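Local coordinates for protein packaging enzyme P4 (Pseudomonas phage phi13, PDB 4BLP) that probably hydrolyses nucleoside triphosphates as a hexameric RecA-like helicase, using the energy to package viral RNA into the phage capsid, at residues 137-142 against 161-166; 207-212 against 252-257. One frame throughout, in Å; residues are numbered along the deposited sequence.

Contact 1: 137-142 against 161-166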
loop_
_atom_site.group_PDB
_atom_site.type_symbol
_atom_site.label_atom_id
_atom_site.label_comp_id
_atom_site.label_asym_id
_atom_site.label_seq_id
_atom_site.Cartn_x
_atom_site.Cartn_y
_atom_site.Cartn_z
ATOM N N HIS D 137 -4.649 24.725 35.923
ATOM C CA HIS D 137 -5.833 25.354 35.325
ATOM C C HIS D 137 -7.115 24.952 35.985
ATOM O O HIS D 137 -7.258 23.811 36.400
ATOM C CB HIS D 137 -5.891 24.943 33.826
ATOM C CG HIS D 137 -4.686 25.397 33.064
ATOM N ND1 HIS D 137 -3.542 24.597 32.936
ATOM C CD2 HIS D 137 -4.427 26.612 32.535
ATOM C CE1 HIS D 137 -2.672 25.339 32.255
ATOM N NE2 HIS D 137 -3.145 26.562 32.023
ATOM N N ASN D 138 -8.089 25.877 35.991
ATOM C CA ASN D 138 -9.388 25.625 36.592
ATOM C C ASN D 138 -10.326 25.086 35.534
ATOM O O ASN D 138 -10.950 25.843 34.787
ATOM C CB ASN D 138 -9.946 26.917 37.259
ATOM C CG ASN D 138 -11.134 26.680 38.156
ATOM O OD1 ASN D 138 -11.711 25.592 38.211
ATOM N ND2 ASN D 138 -11.542 27.709 38.880
ATOM N N TRP D 139 -10.330 23.760 35.378
ATOM C CA TRP D 139 -11.198 23.066 34.428
ATOM C C TRP D 139 -11.572 21.760 35.062
ATOM O O TRP D 139 -10.701 20.889 35.170
ATOM C CB TRP D 139 -10.520 22.835 33.064
ATOM C CG TRP D 139 -11.314 21.929 32.145
ATOM C CD1 TRP D 139 -10.991 20.662 31.759
ATOM C CD2 TRP D 139 -12.551 22.246 31.487
ATOM N NE1 TRP D 139 -11.977 20.151 30.947
ATOM C CE2 TRP D 139 -12.938 21.107 30.750
ATOM C CE3 TRP D 139 -13.399 23.383 31.484
ATOM C CZ2 TRP D 139 -14.121 21.066 29.997
ATOM C CZ3 TRP D 139 -14.534 23.365 30.680
ATOM C CH2 TRP D 139 -14.895 22.210 29.962
ATOM N N GLN D 140 -12.863 21.647 35.511
ATOM C CA GLN D 140 -13.425 20.448 36.176
ATOM C C GLN D 140 -12.869 20.321 37.592
ATOM O O GLN D 140 -13.630 20.034 38.505
ATOM C CB GLN D 140 -13.198 19.154 35.350
ATOM C CG GLN D 140 -13.730 19.254 33.909
ATOM C CD GLN D 140 -15.218 19.509 33.887
ATOM O OE1 GLN D 140 -16.017 18.682 34.332
ATOM N NE2 GLN D 140 -15.635 20.675 33.385
ATOM N N VAL D 141 -11.546 20.515 37.773
ATOM C CA VAL D 141 -10.847 20.573 39.073
ATOM C C VAL D 141 -10.069 21.879 39.058
ATOM O O VAL D 141 -9.778 22.388 37.974
ATOM C CB VAL D 141 -9.952 19.354 39.392
ATOM C CG1 VAL D 141 -10.788 18.078 39.491
ATOM C CG2 VAL D 141 -8.805 19.205 38.379
ATOM N N ARG D 142 -9.694 22.407 40.241
ATOM C CA ARG D 142 -9.006 23.692 40.316
ATOM C C ARG D 142 -7.575 23.674 39.802
ATOM O O ARG D 142 -7.055 24.732 39.441
ATOM C CB ARG D 142 -8.994 24.191 41.779
ATOM C CG ARG D 142 -10.381 24.613 42.252
ATOM C CD ARG D 142 -10.344 25.188 43.639
ATOM N NE ARG D 142 -11.696 25.500 44.083
ATOM C CZ ARG D 142 -12.025 25.770 45.337
ATOM N NH1 ARG D 142 -11.098 25.769 46.288
ATOM N NH2 ARG D 142 -13.282 26.042 45.654
ATOM N N LYS D 161 -23.303 19.745 23.719
ATOM C CA LYS D 161 -24.267 20.204 24.709
ATOM C C LYS D 161 -23.624 20.236 26.089
ATOM O O LYS D 161 -23.813 21.205 26.831
ATOM C CB LYS D 161 -25.517 19.307 24.712
ATOM C CG LYS D 161 -26.654 19.847 25.559
ATOM C CD LYS D 161 -27.910 18.987 25.466
ATOM C CE LYS D 161 -28.903 19.333 26.550
ATOM N NZ LYS D 161 -29.962 18.299 26.679
ATOM N N TRP D 162 -22.891 19.162 26.458
ATOM C CA TRP D 162 -22.227 19.133 27.763
ATOM C C TRP D 162 -21.154 20.249 27.815
ATOM O O TRP D 162 -21.051 20.940 28.822
ATOM C CB TRP D 162 -21.590 17.765 28.030
ATOM C CG TRP D 162 -20.904 17.725 29.368
ATOM C CD1 TRP D 162 -21.501 17.568 30.586
ATOM C CD2 TRP D 162 -19.501 17.932 29.627
ATOM N NE1 TRP D 162 -20.557 17.641 31.591
ATOM C CE2 TRP D 162 -19.318 17.848 31.030
ATOM C CE3 TRP D 162 -18.370 18.142 28.808
ATOM C CZ2 TRP D 162 -18.057 18.013 31.636
ATOM C CZ3 TRP D 162 -17.121 18.282 29.410
ATOM C CH2 TRP D 162 -16.972 18.216 30.802
ATOM N N LEU D 163 -20.385 20.417 26.735
ATOM C CA LEU D 163 -19.320 21.439 26.667
ATOM C C LEU D 163 -19.882 22.838 26.838
ATOM O O LEU D 163 -19.350 23.608 27.632
ATOM C CB LEU D 163 -18.511 21.336 25.357
ATOM C CG LEU D 163 -17.435 20.244 25.366
ATOM C CD1 LEU D 163 -16.954 19.929 23.948
ATOM C CD2 LEU D 163 -16.251 20.627 26.232
ATOM N N ASN D 164 -21.002 23.141 26.159
ATOM C CA ASN D 164 -21.647 24.451 26.244
ATOM C C ASN D 164 -22.130 24.728 27.653
ATOM O O ASN D 164 -22.097 25.880 28.095
ATOM C CB ASN D 164 -22.797 24.560 25.244
ATOM C CG ASN D 164 -22.316 24.724 23.824
ATOM O OD1 ASN D 164 -21.230 25.266 23.572
ATOM N ND2 ASN D 164 -23.115 24.255 22.867
ATOM N N ALA D 165 -22.519 23.668 28.387
ATOM C CA ALA D 165 -22.976 23.760 29.774
ATOM C C ALA D 165 -21.826 24.018 30.748
ATOM O O ALA D 165 -22.085 24.374 31.890
ATOM C CB ALA D 165 -23.726 22.488 30.173
ATOM N N GLN D 166 -20.561 23.886 30.301
ATOM C CA GLN D 166 -19.384 24.158 31.111
ATOM C C GLN D 166 -18.993 25.638 30.994
ATOM O O GLN D 166 -17.966 26.053 31.526
ATOM C CB GLN D 166 -18.196 23.258 30.729
ATOM C CG GLN D 166 -18.498 21.758 30.748
ATOM C CD GLN D 166 -19.200 21.331 32.006
ATOM O OE1 GLN D 166 -18.674 21.455 33.113
ATOM N NE2 GLN D 166 -20.443 20.879 31.869
#
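Trp-139 drives the tip of its indole from the loop between strands 136-137 and 144-145 against the C-terminal end of helix 159-164. With CG anti to the backbone N (chi1 171°), the six-membered ring reaches across to the helix: CH2 of Trp-139 lies 3.5 Å from CB of Gln-166, CD2 of Leu-163 stands a little farther off, and CZ2 meets CH2 of Trp-162 tip to tip at 4.1 Å. This is the buried, tightly packed part, where Trp-139 and Leu-163 both also touch Val-254 of strand 252-257. The helix follows a glycine-rich loop that matches a Walker A pattern, consistent with the P-loop NTPase family, so the hairpin loop packs against what is probably the P-loop helix. Two partly exposed glutamines form the looser side. Each bends at chi2, and NE2 of Gln-140 donates to OE1 of Gln-166 over 3.1 Å, almost straight at 174° but from above the acceptor's carbonyl plane. Gln-166 in turn passes its NE2 over one face of the Trp-162 indole to the backbone O of Trp-162, 3.1 Å away, which fixes the amide's rotation. OE1 of Gln-140 sits at the Trp-162 ring edge, 3.4 Å from CZ2, and accepts a hydrogen bond from Gln-291.

Contact 2: 207-212 against 252-257. With GOL (glycerol), chain J.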
loop_
_atom_site.group_PDB
_atom_site.type_symbol
_atom_site.label_atom_id
_atom_site.label_comp_id
_atom_site.label_asym_id
_atom_site.label_seq_id
_atom_site.Cartn_x
_atom_site.Cartn_y
_atom_site.Cartn_z
ATOM N N ASP D 207 -5.575 33.561 28.122
ATOM C CA ASP D 207 -6.361 33.187 29.309
ATOM C C ASP D 207 -7.858 32.948 29.035
ATOM O O ASP D 207 -8.686 33.122 29.937
ATOM C CB ASP D 207 -6.209 34.234 30.455
ATOM C CG ASP D 207 -6.489 33.667 31.844
ATOM O OD1 ASP D 207 -6.322 32.431 32.036
ATOM O OD2 ASP D 207 -6.929 34.441 32.720
ATOM N N TYR D 208 -8.201 32.521 27.804
ATOM C CA TYR D 208 -9.558 32.097 27.489
ATOM C C TYR D 208 -9.708 30.622 27.813
ATOM O O TYR D 208 -8.797 29.835 27.531
ATOM C CB TYR D 208 -9.862 32.273 25.983
ATOM C CG TYR D 208 -10.064 33.692 25.541
ATOM C CD1 TYR D 208 -8.980 34.526 25.287
ATOM C CD2 TYR D 208 -11.337 34.193 25.328
ATOM C CE1 TYR D 208 -9.161 35.856 24.904
ATOM C CE2 TYR D 208 -11.533 35.511 24.914
ATOM C CZ TYR D 208 -10.441 36.349 24.739
ATOM O OH TYR D 208 -10.627 37.641 24.301
ATOM N N ARG D 209 -10.883 30.231 28.321
ATOM C CA ARG D 209 -11.216 28.813 28.414
ATOM C C ARG D 209 -11.703 28.475 27.028
ATOM O O ARG D 209 -12.795 28.909 26.651
ATOM C CB ARG D 209 -12.301 28.511 29.485
ATOM C CG ARG D 209 -12.792 27.036 29.422
ATOM C CD ARG D 209 -11.681 25.986 29.664
ATOM N NE ARG D 209 -11.070 26.170 30.986
ATOM C CZ ARG D 209 -9.783 26.400 31.204
ATOM N NH1 ARG D 209 -8.912 26.348 30.200
ATOM N NH2 ARG D 209 -9.346 26.640 32.433
ATOM N N VAL D 210 -10.888 27.740 26.272
ATOM C CA VAL D 210 -11.201 27.453 24.870
ATOM C C VAL D 210 -11.526 25.984 24.696
ATOM O O VAL D 210 -10.823 25.101 25.207
ATOM C CB VAL D 210 -10.043 27.936 23.914
ATOM C CG1 VAL D 210 -8.669 27.499 24.389
ATOM C CG2 VAL D 210 -10.266 27.493 22.462
ATOM N N VAL D 211 -12.591 25.728 23.945
ATOM C CA VAL D 211 -13.037 24.364 23.616
ATOM C C VAL D 211 -12.959 24.229 22.114
ATOM O O VAL D 211 -13.313 25.170 21.409
ATOM C CB VAL D 211 -14.486 24.160 24.145
ATOM C CG1 VAL D 211 -15.178 22.982 23.446
ATOM C CG2 VAL D 211 -14.493 24.038 25.683
ATOM N N ILE D 212 -12.531 23.071 21.627
ATOM C CA ILE D 212 -12.460 22.808 20.186
ATOM C C ILE D 212 -13.530 21.804 19.805
ATOM O O ILE D 212 -13.515 20.664 20.270
ATOM C CB ILE D 212 -11.062 22.327 19.738
ATOM C CG1 ILE D 212 -10.007 23.414 20.124
ATOM C CG2 ILE D 212 -11.041 22.076 18.223
ATOM C CD1 ILE D 212 -8.777 22.822 20.736
ATOM N N LEU D 252 -3.997 24.935 28.701
ATOM C CA LEU D 252 -4.910 23.797 28.670
ATOM C C LEU D 252 -5.877 23.986 27.514
ATOM O O LEU D 252 -6.531 25.042 27.428
ATOM C CB LEU D 252 -5.682 23.642 30.000
ATOM C CG LEU D 252 -6.775 22.562 29.981
ATOM C CD1 LEU D 252 -6.152 21.160 29.900
ATOM C CD2 LEU D 252 -7.600 22.624 31.285
ATOM N N LEU D 253 -5.953 23.001 26.621
ATOM C CA LEU D 253 -6.931 22.986 25.537
ATOM C C LEU D 253 -7.935 21.897 25.844
ATOM O O LEU D 253 -7.562 20.868 26.413
ATOM C CB LEU D 253 -6.301 22.714 24.136
ATOM C CG LEU D 253 -5.319 23.771 23.636
ATOM C CD1 LEU D 253 -4.849 23.455 22.210
ATOM C CD2 LEU D 253 -5.898 25.163 23.738
ATOM N N VAL D 254 -9.197 22.121 25.471
ATOM C CA VAL D 254 -10.273 21.145 25.663
ATOM C C VAL D 254 -10.769 20.791 24.272
ATOM O O VAL D 254 -10.984 21.706 23.474
ATOM C CB VAL D 254 -11.406 21.668 26.566
ATOM C CG1 VAL D 254 -12.504 20.597 26.715
ATOM C CG2 VAL D 254 -10.845 22.074 27.943
ATOM N N ALA D 255 -10.894 19.504 23.938
ATOM C CA ALA D 255 -11.376 19.177 22.589
ATOM C C ALA D 255 -12.354 18.025 22.604
ATOM O O ALA D 255 -12.107 17.054 23.311
ATOM C CB ALA D 255 -10.193 18.818 21.704
ATOM N N ALA D 256 -13.427 18.113 21.789
ATOM C CA ALA D 256 -14.368 16.999 21.602
ATOM C C ALA D 256 -13.774 16.011 20.602
ATOM O O ALA D 256 -13.201 16.422 19.580
ATOM C CB ALA D 256 -15.720 17.513 21.091
ATOM N N ILE D 257 -13.918 14.713 20.865
ATOM C CA ILE D 257 -13.444 13.728 19.914
ATOM C C ILE D 257 -14.329 12.489 19.938
ATOM O O ILE D 257 -14.810 12.090 21.001
ATOM C CB ILE D 257 -11.938 13.386 20.191
ATOM C CG1 ILE D 257 -11.296 12.644 19.018
ATOM C CG2 ILE D 257 -11.735 12.630 21.532
ATOM C CD1 ILE D 257 -9.728 12.599 19.127
HETATM C C1 GOL J . -7.704 29.590 30.677
HETATM O O1 GOL J . -7.951 29.998 32.015
HETATM C C2 GOL J . -6.497 28.683 30.656
HETATM O O2 GOL J . -6.788 27.512 31.430
HETATM C C3 GOL J . -6.088 28.277 29.258
HETATM O O3 GOL J . -4.795 27.666 29.276
HETATM O O HOH W 1 -9.138 25.786 27.417
#
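Strands 210-212 and 252-257 run parallel with a 27° divergence, pairing Val-211 with Val-254 and Ile-212 with Ala-255. The ladder begins loosely: N of Val-254 makes only a weak bond to O of Val-210, at 3.4 Å, whereas N of Ile-212 reaches O of Val-254 at 2.8 Å and N of Ala-256 meets O of Ile-212 nearly along the carbonyl axis. On one face CG2 of Val-211 touches CB of Val-254, the two side chains crossing obliquely. On the other, Val-210 and Leu-253 lie side by side, CG1 to CD2 3.7 Å, packed against Ala-204 of helix 193-205, and Ile-212 meets Ala-255 CB to CB. These are neighbouring inner strands in the parallel part of a mixed, RecA-like sheet. Where they splay, a water accepts from N of Val-210 and from NH1 of Arg-209 and donates to O of Leu-252 (2.7 Å). Arg-209, bent at chi2 and chi3, turns its guanidinium edge to a glycerol, probably from the crystallisation liquor; NH1 donates to the glycerol O2 at 2.7 Å, while CD2 of Leu-252 sits over one guanidinium face. Water thus replaces direct strand pairing at the polar end, and the Arg-209 charge probably polarises that water and strengthens its bond to the Leu-252 carbonyl.

Contact 1 closes before contact 2 opens along the chain, yet their centres lie only about 9 Å apart and the two touch directly. Trp-139 joins them, its CB 3.4 Å from CD2 of Leu-252 and its CE3 beside CD of Arg-209, while O of Asn-138 probably accepts a hydrogen bond from NH2 of Arg-209. At the helix end, CD1 of Leu-163 packs on CG1 of Val-211. Contact 2 is part of the central mixed sheet, its centre about 8 Å from the centre of the chain; the centre of contact 1 is about 17 Å from it. The touches between them join the probable P-loop helix and the hairpin loop to the sheet of a RecA-like motor domain.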